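Local coordinates for uncharacterized protein (Bombyx mori, PDB 5AZ0) that is an aldo-keto reductase (AKR2E5) of the silkworm, an oxidoreductase that probably reduces carbonyl compounds with a nicotinamide cofactor, at residues Q107-A112 and E116-A121; E155-F160 and V191-N196. All coordinates share one frame; numbering follows the deposited sequence. Where two conformers were deposited one is given.

Contact 1. Residues Q107-A112 and E116-A121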
# COMPACT_ATOMS: atom_id res chain seq x y z
N GLN A 107 -6.66 -9.83 9.56
CA GLN A 107 -7.12 -9.54 10.96
C GLN A 107 -7.32 -10.74 11.79
O GLN A 107 -7.17 -10.67 13.04
CB GLN A 107 -8.42 -8.71 10.98
CG GLN A 107 -8.22 -7.23 10.64
CD GLN A 107 -7.80 -6.95 9.21
OE1 GLN A 107 -6.62 -6.98 8.91
NE2 GLN A 107 -8.73 -6.59 8.36
N HIS A 108 -7.54 -11.88 11.13
CA HIS A 108 -7.66 -13.15 11.89
C HIS A 108 -6.40 -13.89 12.19
O HIS A 108 -6.44 -14.94 12.86
CB HIS A 108 -8.72 -14.07 11.30
CG HIS A 108 -8.46 -14.53 9.91
ND1 HIS A 108 -8.42 -13.67 8.85
CD2 HIS A 108 -8.32 -15.77 9.39
CE1 HIS A 108 -8.24 -14.36 7.73
NE2 HIS A 108 -8.21 -15.63 8.03
N TYR A 109 -5.25 -13.31 11.83
CA TYR A 109 -3.98 -14.01 12.11
C TYR A 109 -3.13 -13.13 13.03
O TYR A 109 -1.95 -12.84 12.74
CB TYR A 109 -3.30 -14.35 10.71
CG TYR A 109 -3.93 -15.54 10.03
CD1 TYR A 109 -3.69 -16.81 10.49
CD2 TYR A 109 -4.80 -15.42 8.96
CE1 TYR A 109 -4.31 -17.91 9.94
CE2 TYR A 109 -5.41 -16.57 8.37
CZ TYR A 109 -5.16 -17.78 8.87
OH TYR A 109 -5.71 -18.93 8.32
N HIS A 110 -3.71 -12.63 14.14
CA HIS A 110 -2.99 -11.62 14.99
C HIS A 110 -2.38 -12.19 16.17
O HIS A 110 -1.60 -11.52 16.89
CB HIS A 110 -3.83 -10.41 15.37
CG HIS A 110 -3.86 -9.34 14.34
ND1 HIS A 110 -3.79 -8.03 14.67
CD2 HIS A 110 -3.96 -9.39 12.99
CE1 HIS A 110 -3.82 -7.28 13.58
NE2 HIS A 110 -3.97 -8.08 12.53
N ARG A 111 -2.61 -13.46 16.42
CA ARG A 111 -1.75 -14.07 17.46
C ARG A 111 -0.32 -14.18 16.93
O ARG A 111 -0.15 -14.47 15.75
CB ARG A 111 -2.25 -15.47 17.84
CG ARG A 111 -3.63 -15.52 18.53
CD ARG A 111 -4.23 -16.93 18.44
NE ARG A 111 -5.64 -16.91 18.87
CZ ARG A 111 -6.67 -16.53 18.12
NH1 ARG A 111 -6.53 -16.14 16.88
NH2 ARG A 111 -7.87 -16.54 18.62
N ALA A 112 0.66 -14.08 17.82
CA ALA A 112 2.05 -14.14 17.46
C ALA A 112 2.37 -15.34 16.58
O ALA A 112 2.89 -15.17 15.50
CB ALA A 112 2.94 -14.14 18.69
N GLU A 116 3.49 -16.42 11.34
CA GLU A 116 4.26 -17.45 10.61
C GLU A 116 3.38 -18.34 9.67
O GLU A 116 3.74 -18.61 8.49
CB GLU A 116 5.11 -18.25 11.57
CG GLU A 116 6.02 -19.31 10.92
CD GLU A 116 5.43 -20.77 10.79
OE1 GLU A 116 4.24 -20.98 11.11
OE2 GLU A 116 6.20 -21.70 10.39
N VAL A 117 2.18 -18.68 10.13
CA VAL A 117 1.29 -19.59 9.34
C VAL A 117 0.81 -18.76 8.18
O VAL A 117 0.93 -19.15 7.04
CB VAL A 117 0.10 -20.11 10.16
CG1 VAL A 117 -0.71 -21.04 9.30
CG2 VAL A 117 0.55 -20.85 11.40
N SER A 118 0.32 -17.55 8.46
CA SER A 118 -0.17 -16.74 7.37
C SER A 118 0.90 -16.45 6.29
O SER A 118 0.63 -16.53 5.09
CB SER A 118 -0.79 -15.43 7.91
OG SER A 118 -1.41 -14.64 6.89
N LEU A 119 2.09 -16.06 6.75
CA LEU A 119 3.11 -15.62 5.83
C LEU A 119 3.64 -16.82 5.07
O LEU A 119 3.79 -16.72 3.91
CB LEU A 119 4.24 -14.88 6.51
CG LEU A 119 5.50 -14.54 5.72
CD1 LEU A 119 5.10 -13.69 4.57
CD2 LEU A 119 6.53 -13.84 6.62
N ARG A 120 3.94 -17.94 5.72
CA ARG A 120 4.32 -19.16 4.98
C ARG A 120 3.33 -19.58 3.90
O ARG A 120 3.71 -19.85 2.78
CB ARG A 120 4.64 -20.30 5.91
CG ARG A 120 5.98 -20.08 6.64
CD ARG A 120 6.47 -21.39 7.04
NE ARG A 120 7.60 -21.42 7.91
CZ ARG A 120 8.85 -21.77 7.56
NH1 ARG A 120 9.18 -21.98 6.32
NH2 ARG A 120 9.79 -21.88 8.49
N ALA A 121 2.05 -19.51 4.21
CA ALA A 121 1.04 -19.76 3.21
C ALA A 121 1.10 -18.76 2.08
O ALA A 121 1.03 -19.14 0.88
CB ALA A 121 -0.37 -19.82 3.87
O HOH W 1 4.89 -16.12 14.17

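Contact 2. Residues E155-F160 and V191-N196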
# COMPACT_ATOMS: atom_id res chain seq x y z
N GLU A 155 1.43 -7.82 20.56
CA GLU A 155 1.59 -9.30 20.56
C GLU A 155 1.77 -9.67 19.11
O GLU A 155 2.64 -10.43 18.81
CB GLU A 155 0.44 -10.20 21.13
CG GLU A 155 0.82 -11.72 21.04
CD GLU A 155 -0.28 -12.78 21.27
OE1 GLU A 155 -1.18 -12.44 22.07
OE2 GLU A 155 -0.19 -13.93 20.69
N THR A 156 0.95 -9.15 18.22
CA THR A 156 1.10 -9.51 16.82
C THR A 156 2.54 -9.23 16.30
O THR A 156 3.12 -10.06 15.61
CB THR A 156 0.10 -8.78 15.97
OG1 THR A 156 -1.18 -8.89 16.60
CG2 THR A 156 0.08 -9.37 14.56
N TRP A 157 3.11 -8.13 16.75
CA TRP A 157 4.37 -7.65 16.30
C TRP A 157 5.46 -8.56 16.72
O TRP A 157 6.37 -8.77 15.93
CB TRP A 157 4.59 -6.20 16.78
CG TRP A 157 5.80 -5.58 16.10
CD1 TRP A 157 7.00 -5.33 16.64
CD2 TRP A 157 5.89 -5.20 14.74
NE1 TRP A 157 7.85 -4.76 15.70
CE2 TRP A 157 7.18 -4.65 14.52
CE3 TRP A 157 4.99 -5.26 13.67
CZ2 TRP A 157 7.61 -4.22 13.26
CZ3 TRP A 157 5.40 -4.77 12.42
CH2 TRP A 157 6.70 -4.28 12.23
N ARG A 158 5.33 -9.22 17.86
CA ARG A 158 6.32 -10.24 18.21
C ARG A 158 6.41 -11.35 17.14
O ARG A 158 7.46 -11.87 16.88
CB ARG A 158 6.07 -10.94 19.57
CG ARG A 158 6.21 -10.04 20.81
CD ARG A 158 6.11 -10.74 22.23
NE ARG A 158 4.84 -10.45 22.95
CZ ARG A 158 4.45 -9.24 23.45
NH1 ARG A 158 5.19 -8.13 23.35
NH2 ARG A 158 3.25 -9.12 24.05
N GLY A 159 5.28 -11.75 16.61
CA GLY A 159 5.23 -12.72 15.52
C GLY A 159 5.90 -12.13 14.28
O GLY A 159 6.59 -12.86 13.60
N PHE A 160 5.70 -10.84 13.98
CA PHE A 160 6.42 -10.22 12.80
C PHE A 160 7.93 -10.27 13.06
O PHE A 160 8.68 -10.66 12.18
CB PHE A 160 5.96 -8.79 12.51
CG PHE A 160 4.72 -8.73 11.70
CD1 PHE A 160 3.52 -9.11 12.23
CD2 PHE A 160 4.78 -8.35 10.39
CE1 PHE A 160 2.37 -9.11 11.47
CE2 PHE A 160 3.66 -8.34 9.63
CZ PHE A 160 2.46 -8.76 10.15
N VAL A 191 12.29 -4.53 16.99
CA VAL A 191 12.72 -4.14 15.62
C VAL A 191 11.64 -3.17 15.19
O VAL A 191 10.46 -3.52 15.23
CB VAL A 191 12.79 -5.34 14.68
CG1 VAL A 191 13.17 -4.91 13.29
CG2 VAL A 191 13.76 -6.39 15.18
N PRO A 192 12.01 -1.95 14.75
CA PRO A 192 10.94 -1.05 14.34
C PRO A 192 10.33 -1.40 13.00
O PRO A 192 11.01 -2.00 12.19
CB PRO A 192 11.64 0.30 14.26
CG PRO A 192 12.99 -0.08 13.78
CD PRO A 192 13.34 -1.40 14.40
N PRO A 193 9.09 -1.00 12.75
CA PRO A 193 8.54 -1.15 11.44
C PRO A 193 9.34 -0.35 10.44
O PRO A 193 9.82 0.78 10.76
CB PRO A 193 7.17 -0.55 11.56
CG PRO A 193 7.30 0.47 12.70
CD PRO A 193 8.21 -0.23 13.65
N ALA A 194 9.45 -0.90 9.23
CA ALA A 194 10.11 -0.27 8.14
C ALA A 194 9.21 0.71 7.44
O ALA A 194 9.68 1.70 6.89
CB ALA A 194 10.59 -1.33 7.15
N VAL A 195 7.92 0.37 7.33
CA VAL A 195 7.02 1.24 6.70
C VAL A 195 5.72 1.31 7.50
O VAL A 195 5.42 0.42 8.27
CB VAL A 195 6.66 0.82 5.21
CG1 VAL A 195 7.88 0.49 4.36
CG2 VAL A 195 5.69 -0.29 5.17
N ASN A 196 4.93 2.32 7.19
CA ASN A 196 3.51 2.41 7.55
C ASN A 196 2.85 2.71 6.29
O ASN A 196 3.11 3.77 5.65
CB ASN A 196 3.23 3.54 8.57
CG ASN A 196 1.79 3.55 9.09
OD1 ASN A 196 1.05 2.59 8.96
ND2 ASN A 196 1.40 4.67 9.71

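Contact 1. Residues Q107-A112 and E116-A121
Y109 leans against S118 where a beta-to-alpha loop of the aldo-keto reductase (TIM-type) barrel turns back on the helix it leads into. Strand 100-105 precedes this loop, helix 112-126 follows it, and the contact closes the connection locally. The CB of S118 sits 3.8 Å from Y109 CG and forms an off-centre CH-pi contact, its carbon 4.2 Å from the ring centroid and 28° off the ring normal. It therefore presses on the CB end of the tyrosine rather than on the hydroxyl end. Y109 has CG anti to its carbonyl carbon (chi1 -77°), a rotation that carries the ring between the helix and the neighbouring H108. There Y109 CD2 rests over the centre of the imidazole, 3.5 Å above its plane, so the phenol ring is wedged by its own loop as well as by the helix. The serine also touches V105 at the end of the preceding strand, which ties strand, loop and helix together. Nearer the start of the helix, a water donates to A112 O and accepts from E116 N, bridging the two backbones. One helical turn on, E116 holds R120 in a salt bridge, R120 NE lying 2.9 Å from E116 OE2 and approaching from 44° out of the carboxylate plane.

Contact 2. Residues E155-F160 and V191-N196
W157 reaches from helix 153-165 to the loop 191-194, and its indole carries the whole contact from the helix side. Before it in sequence, E155 and T156 face the other way and meet the 107-112 loop. The tryptophan has CG anti to the backbone N (chi1 -169°), which swings the ring system off the helix, over strand 172-175, where it packs on I172 and V174. Its NE1 then donates to V191 O over 2.9 Å. The acceptor lies only 3° out of the indole plane, and the donor stands almost on the extension of the carbonyl bond. The N-H...O angle of 150° nevertheless leaves the bond somewhat bent. Helix 153-165 belongs to the outer layer of the (beta/alpha)8 barrel of aldo-keto reductases, and the loop it meets links helix 179-188 to strand 195-199, so the bond runs from helix 153-165 past strand 172-175 and helix 179-188 to the loop that leads into the next strand. Beyond the nitrogen, the six-membered ring lies against P193: W157 CZ2 comes within 3.6 Å of P193 N, and W157 CH2 lies 3.8 Å from P193 CB, the two side chains crossing at about a right angle. With an alanine here instead of W157, V191 O would probably lose its indole donor and a gap would open beside P193. One helical turn on, F160 sets its CB 3.8 Å above one face of the indole, offset toward the rim, while its own ring packs inward on V134 and M136. From the loop side, V191 N is bonded to E161 OE2, a second tie to helix 153-165.

Contact 1 closes before contact 2 opens along the chain, and their centres lie about 13 Å apart on the same side of the chain's centre. Helix 112-126 and helix 153-165 are consecutive outer helices, following strands 100-105 and 133-136 of the parallel sheet, and contact 2 continues the series to the loop before strand 195-199. The two contacts meet directly: T156 OG1 lies 2.7 Å from H110 O, a probable hydrogen bond, while A112 CB packs against G159 N. A further bond from A112 N to E155 OE2 is doubtful, since it rests on one of two conformers of E155. Segment 155-160 thus serves both, one side of its helix meeting the 107-112 loop and W157 reaching the later loop.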